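Local atomic coordinates of snaclec convulxin subunit alpha (Crotalus durissus, PDB entry 1UMR), a protein that activates platelets by binding the collagen receptor glycoprotein VI, acting as one subunit of a snake venom C-type lectin-like toxin. Residues A[66-79]-A[103-116]. Residues are numbered along the deposited sequence; the frame is centred on the assembly and turned at random.
Sequences SHVSIGLRVQNKEK and KCSLLKKETGFRKW
Val68 and Leu107 trade two backbone hydrogen bonds, Val68 N to Leu107 O and Leu107 N to Val68 O, at the heart of an antiparallel strand pair in this C-type lectin-like fold. Within this chain strand 104-108 is the middle of three, with strand 117-119 on its other flank. The pairing is interrupted around Gly71, where the Ser105 hydroxyl takes over: with chi1 at 61°, OG sits between its backbone N and carbonyl carbon and donates to Leu72 O (3.0 Å), on a lone pair in the carbonyl plane. Beyond the break, Val74 N hydrogen-bonds to Lys103 O (2.8 Å). Leu72, Arg73 and Val74 also pair with a strand of the partner subunit, which carries the sheet across the interface. Ile70 CD1 lies over one face of Trp116, 4.2 Å from the centroid of its five-membered ring, a CH-pi contact, while Leu72 CD1 meets Trp116 CE3 at 3.6 Å. The side chain of Lys103 lies along segment 66-79: CB and CG rest on Val74 CB, and the chain, extended beyond CG, brings CE near Glu78 O. At its tip, NZ donates to Asn76 O (3.0 Å) and, from above the carbonyl plane, to Glu78 O (3.1 Å).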
loop_
_atom_site.group_PDB
_atom_site.type_symbol
_atom_site.label_atom_id
_atom_site.label_comp_id
_atom_site.label_asym_id
_atom_site.label_seq_id
_atom_site.Cartn_x
_atom_site.Cartn_y
_atom_site.Cartn_z
ATOM N N SER A 66 -19.853 38.485 -38.326
ATOM C CA SER A 66 -20.239 37.454 -37.374
ATOM C C SER A 66 -19.040 36.643 -36.787
ATOM O O SER A 66 -19.207 35.644 -36.082
ATOM C CB SER A 66 -21.238 36.527 -38.065
ATOM O OG SER A 66 -20.580 35.971 -39.180
ATOM N N HIS A 67 -17.826 37.104 -37.018
ATOM C CA HIS A 67 -16.673 36.472 -36.396
ATOM C C HIS A 67 -15.841 37.580 -35.670
ATOM O O HIS A 67 -15.694 38.709 -36.193
ATOM C CB HIS A 67 -15.848 35.836 -37.536
ATOM C CG HIS A 67 -16.460 34.600 -38.097
ATOM N ND1 HIS A 67 -15.806 33.790 -38.982
ATOM C CD2 HIS A 67 -17.668 34.028 -37.876
ATOM C CE1 HIS A 67 -16.563 32.743 -39.256
ATOM N NE2 HIS A 67 -17.709 32.873 -38.605
ATOM N N VAL A 68 -15.299 37.293 -34.485
ATOM C CA VAL A 68 -14.465 38.314 -33.784
ATOM C C VAL A 68 -13.161 37.700 -33.311
ATOM O O VAL A 68 -13.144 36.649 -32.634
ATOM C CB VAL A 68 -15.217 39.001 -32.603
ATOM C CG1 VAL A 68 -14.488 40.264 -32.138
ATOM C CG2 VAL A 68 -16.555 39.475 -33.073
ATOM N N SER A 69 -12.067 38.316 -33.694
ATOM C CA SER A 69 -10.747 37.803 -33.236
ATOM C C SER A 69 -10.603 37.910 -31.672
ATOM O O SER A 69 -10.988 38.912 -31.088
ATOM C CB SER A 69 -9.621 38.579 -33.906
ATOM O OG SER A 69 -9.265 38.067 -35.197
ATOM N N ILE A 70 -10.052 36.894 -31.010
ATOM C CA ILE A 70 -9.532 37.073 -29.654
ATOM C C ILE A 70 -7.987 36.703 -29.629
ATOM O O ILE A 70 -7.354 36.390 -30.675
ATOM C CB ILE A 70 -10.274 36.305 -28.711
ATOM C CG1 ILE A 70 -9.929 34.852 -28.976
ATOM C CG2 ILE A 70 -11.794 36.606 -28.857
ATOM C CD1 ILE A 70 -10.744 33.875 -28.301
ATOM N N GLY A 71 -7.361 36.833 -28.468
ATOM C CA GLY A 71 -5.912 37.034 -28.382
ATOM C C GLY A 71 -5.160 35.703 -28.212
ATOM O O GLY A 71 -3.982 35.687 -27.800
ATOM N N LEU A 72 -5.787 34.568 -28.542
ATOM C CA LEU A 72 -5.061 33.301 -28.352
ATOM C C LEU A 72 -4.406 32.881 -29.605
ATOM O O LEU A 72 -5.038 32.788 -30.726
ATOM C CB LEU A 72 -6.011 32.207 -27.914
ATOM C CG LEU A 72 -6.088 31.742 -26.494
ATOM C CD1 LEU A 72 -7.150 30.539 -26.433
ATOM C CD2 LEU A 72 -4.725 31.289 -25.838
ATOM N N ARG A 73 -3.150 32.512 -29.480
ATOM C CA ARG A 73 -2.476 32.152 -30.746
ATOM C C ARG A 73 -1.498 31.021 -30.446
ATOM O O ARG A 73 -0.943 30.973 -29.322
ATOM C CB ARG A 73 -1.835 33.404 -31.411
ATOM C CG ARG A 73 -0.671 33.161 -32.497
ATOM C CD ARG A 73 -0.252 34.418 -33.399
ATOM N NE ARG A 73 0.343 33.973 -34.692
ATOM C CZ ARG A 73 0.427 34.587 -35.966
ATOM N NH1 ARG A 73 0.011 35.831 -36.298
ATOM N NH2 ARG A 73 0.966 33.853 -36.970
ATOM N N VAL A 74 -1.288 30.113 -31.421
ATOM C CA VAL A 74 -0.259 29.051 -31.312
ATOM C C VAL A 74 1.184 29.629 -31.306
ATOM O O VAL A 74 1.513 30.484 -32.124
ATOM C CB VAL A 74 -0.368 28.084 -32.530
ATOM C CG1 VAL A 74 0.780 26.999 -32.528
ATOM C CG2 VAL A 74 -1.783 27.423 -32.620
ATOM N N GLN A 75 2.072 29.168 -30.434
ATOM C CA GLN A 75 3.421 29.765 -30.394
ATOM C C GLN A 75 4.359 28.953 -31.320
ATOM O O GLN A 75 5.410 29.401 -31.728
ATOM C CB GLN A 75 4.005 29.811 -28.938
ATOM C CG GLN A 75 3.132 30.619 -27.931
ATOM C CD GLN A 75 2.986 32.108 -28.445
ATOM O OE1 GLN A 75 3.964 32.845 -28.442
ATOM N NE2 GLN A 75 1.784 32.485 -28.956
ATOM N N ASN A 76 4.013 27.726 -31.565
ATOM C CA ASN A 76 4.939 26.789 -32.248
ATOM C C ASN A 76 5.235 27.305 -33.617
ATOM O O ASN A 76 4.348 27.836 -34.305
ATOM C CB ASN A 76 4.266 25.455 -32.440
ATOM C CG ASN A 76 3.714 24.900 -31.182
ATOM O OD1 ASN A 76 4.051 23.761 -30.747
ATOM N ND2 ASN A 76 2.782 25.591 -30.636
ATOM N N LYS A 77 6.461 27.051 -34.065
ATOM C CA LYS A 77 6.977 27.590 -35.301
ATOM C C LYS A 77 6.669 26.651 -36.482
ATOM O O LYS A 77 6.467 27.140 -37.548
ATOM C CB LYS A 77 8.440 27.833 -35.104
ATOM C CG LYS A 77 8.682 28.911 -34.028
ATOM C CD LYS A 77 10.166 29.160 -33.779
ATOM C CE LYS A 77 10.418 30.443 -33.005
ATOM N NZ LYS A 77 11.865 30.484 -32.717
ATOM N N GLU A 78 6.565 25.331 -36.238
ATOM C CA GLU A 78 6.163 24.311 -37.194
ATOM C C GLU A 78 4.741 24.631 -37.681
ATOM O O GLU A 78 3.995 25.276 -36.985
ATOM C CB GLU A 78 6.136 22.901 -36.515
ATOM C CG GLU A 78 7.273 22.579 -35.530
ATOM C CD GLU A 78 6.919 22.994 -34.083
ATOM O OE1 GLU A 78 7.352 24.087 -33.703
ATOM O OE2 GLU A 78 6.198 22.262 -33.307
ATOM N N LYS A 79 4.378 24.082 -38.838
ATOM C CA LYS A 79 3.096 24.230 -39.530
ATOM C C LYS A 79 1.924 23.771 -38.779
ATOM O O LYS A 79 0.880 24.416 -38.818
ATOM C CB LYS A 79 3.104 23.510 -40.903
ATOM C CG LYS A 79 3.833 24.274 -42.060
ATOM C CD LYS A 79 3.974 23.503 -43.356
ATOM C CE LYS A 79 4.661 24.412 -44.354
ATOM N NZ LYS A 79 5.529 23.626 -45.213
ATOM N N LYS A 103 -3.826 28.834 -36.763
ATOM C CA LYS A 103 -3.044 29.127 -35.562
ATOM C C LYS A 103 -3.587 30.320 -34.673
ATOM O O LYS A 103 -3.076 30.589 -33.566
ATOM C CB LYS A 103 -1.615 29.452 -35.978
ATOM C CG LYS A 103 -0.736 28.269 -36.280
ATOM C CD LYS A 103 0.719 28.788 -36.732
ATOM C CE LYS A 103 1.753 27.583 -36.665
ATOM N NZ LYS A 103 3.106 28.211 -37.005
ATOM N N CYS A 104 -4.587 31.023 -35.197
ATOM C CA CYS A 104 -5.294 32.050 -34.449
ATOM C C CYS A 104 -6.627 31.580 -33.843
ATOM O O CYS A 104 -6.965 30.350 -33.823
ATOM C CB CYS A 104 -5.432 33.284 -35.346
ATOM S SG CYS A 104 -3.805 33.928 -35.358
ATOM N N SER A 105 -7.406 32.526 -33.301
ATOM C CA SER A 105 -8.701 32.137 -32.704
ATOM C C SER A 105 -9.740 33.228 -32.716
ATOM O O SER A 105 -9.450 34.400 -32.956
ATOM C CB SER A 105 -8.539 31.623 -31.309
ATOM O OG SER A 105 -7.989 32.708 -30.622
ATOM N N LEU A 106 -10.993 32.804 -32.543
ATOM C CA LEU A 106 -12.094 33.671 -32.825
ATOM C C LEU A 106 -13.383 33.307 -32.064
ATOM O O LEU A 106 -13.468 32.228 -31.443
ATOM C CB LEU A 106 -12.269 33.733 -34.343
ATOM C CG LEU A 106 -13.211 32.966 -35.280
ATOM C CD1 LEU A 106 -12.547 32.870 -36.604
ATOM C CD2 LEU A 106 -13.645 31.651 -34.833
ATOM N N LEU A 107 -14.329 34.263 -31.991
ATOM C CA LEU A 107 -15.688 33.937 -31.509
ATOM C C LEU A 107 -16.657 34.034 -32.723
ATOM O O LEU A 107 -16.449 34.855 -33.629
ATOM C CB LEU A 107 -16.097 35.008 -30.502
ATOM C CG LEU A 107 -15.844 34.969 -28.955
ATOM C CD1 LEU A 107 -15.084 33.810 -28.383
ATOM C CD2 LEU A 107 -15.367 36.336 -28.398
ATOM N N LYS A 108 -17.732 33.263 -32.706
ATOM C CA LYS A 108 -18.751 33.213 -33.760
ATOM C C LYS A 108 -20.093 33.749 -33.310
ATOM O O LYS A 108 -20.591 33.300 -32.295
ATOM C CB LYS A 108 -19.027 31.703 -34.050
ATOM C CG LYS A 108 -18.289 31.182 -35.184
ATOM C CD LYS A 108 -18.155 29.723 -35.117
ATOM C CE LYS A 108 -17.174 29.308 -36.231
ATOM N NZ LYS A 108 -17.602 28.034 -36.939
ATOM N N LYS A 109 -20.745 34.589 -34.107
ATOM C CA LYS A 109 -22.167 34.934 -33.818
ATOM C C LYS A 109 -23.024 33.681 -33.685
ATOM O O LYS A 109 -23.925 33.612 -32.849
ATOM C CB LYS A 109 -22.807 35.795 -34.909
ATOM C CG LYS A 109 -24.200 36.427 -34.431
ATOM C CD LYS A 109 -24.848 37.531 -35.448
ATOM C CE LYS A 109 -25.125 37.041 -36.916
ATOM N NZ LYS A 109 -26.454 37.469 -37.551
ATOM N N GLU A 110 -22.782 32.672 -34.496
ATOM C CA GLU A 110 -23.783 31.594 -34.513
ATOM C C GLU A 110 -23.736 30.739 -33.242
ATOM O O GLU A 110 -24.503 29.834 -33.043
ATOM C CB GLU A 110 -23.778 30.835 -35.843
ATOM C CG GLU A 110 -22.412 30.691 -36.437
ATOM C CD GLU A 110 -22.024 31.855 -37.287
ATOM O OE1 GLU A 110 -21.146 32.651 -36.869
ATOM O OE2 GLU A 110 -22.547 31.929 -38.404
ATOM N N THR A 111 -22.970 31.173 -32.266
ATOM C CA THR A 111 -22.984 30.418 -31.043
ATOM C C THR A 111 -23.026 31.322 -29.776
ATOM O O THR A 111 -22.676 30.937 -28.631
ATOM C CB THR A 111 -21.803 29.516 -31.229
ATOM O OG1 THR A 111 -22.118 28.258 -30.698
ATOM C CG2 THR A 111 -20.560 30.020 -30.581
ATOM N N GLY A 112 -23.504 32.552 -30.012
ATOM C CA GLY A 112 -23.720 33.487 -28.924
ATOM C C GLY A 112 -22.428 34.121 -28.444
ATOM O O GLY A 112 -22.381 34.543 -27.298
ATOM N N PHE A 113 -21.410 34.188 -29.322
ATOM C CA PHE A 113 -20.013 34.451 -28.974
ATOM C C PHE A 113 -19.471 33.691 -27.741
ATOM O O PHE A 113 -18.758 34.230 -26.912
ATOM C CB PHE A 113 -19.791 35.958 -28.884
ATOM C CG PHE A 113 -20.282 36.692 -30.102
ATOM C CD1 PHE A 113 -21.538 37.308 -30.100
ATOM C CD2 PHE A 113 -19.549 36.645 -31.300
ATOM C CE1 PHE A 113 -22.047 37.949 -31.235
ATOM C CE2 PHE A 113 -20.015 37.317 -32.488
ATOM C CZ PHE A 113 -21.297 37.980 -32.447
ATOM N N ARG A 114 -19.729 32.396 -27.672
ATOM C CA ARG A 114 -19.299 31.672 -26.494
ATOM C C ARG A 114 -18.293 30.503 -26.606
ATOM O O ARG A 114 -17.572 30.166 -25.632
ATOM C CB ARG A 114 -20.499 31.344 -25.565
ATOM C CG ARG A 114 -20.808 32.583 -24.823
ATOM C CD ARG A 114 -19.607 32.924 -23.905
ATOM N NE ARG A 114 -20.236 32.914 -22.657
ATOM C CZ ARG A 114 -20.032 32.175 -21.609
ATOM N NH1 ARG A 114 -19.005 31.380 -21.365
ATOM N NH2 ARG A 114 -20.879 32.443 -20.685
ATOM N N LYS A 115 -18.090 29.854 -27.703
ATOM C CA LYS A 115 -16.899 29.011 -27.426
ATOM C C LYS A 115 -15.792 29.545 -28.254
ATOM O O LYS A 115 -16.035 30.524 -28.930
ATOM C CB LYS A 115 -17.169 27.542 -27.613
ATOM C CG LYS A 115 -18.593 27.164 -27.246
ATOM C CD LYS A 115 -18.674 26.499 -25.840
ATOM C CE LYS A 115 -18.645 24.948 -25.878
ATOM N NZ LYS A 115 -17.414 24.392 -25.087
ATOM N N TRP A 116 -14.591 28.970 -28.172
ATOM C CA TRP A 116 -13.498 29.495 -28.923
ATOM C C TRP A 116 -13.206 28.568 -30.078
ATOM O O TRP A 116 -13.135 27.303 -29.900
ATOM C CB TRP A 116 -12.224 29.606 -28.051
ATOM C CG TRP A 116 -12.359 30.390 -26.789
ATOM C CD1 TRP A 116 -13.274 31.323 -26.517
ATOM C CD2 TRP A 116 -11.513 30.284 -25.617
ATOM N NE1 TRP A 116 -13.072 31.790 -25.243
ATOM C CE2 TRP A 116 -11.979 31.172 -24.692
ATOM C CE3 TRP A 116 -10.446 29.495 -25.279
ATOM C CZ2 TRP A 116 -11.404 31.311 -23.427
ATOM C CZ3 TRP A 116 -9.858 29.634 -24.017
ATOM C CH2 TRP A 116 -10.351 30.519 -23.108
HETATM O O HOH W 1 -8.469 35.477 -35.427
#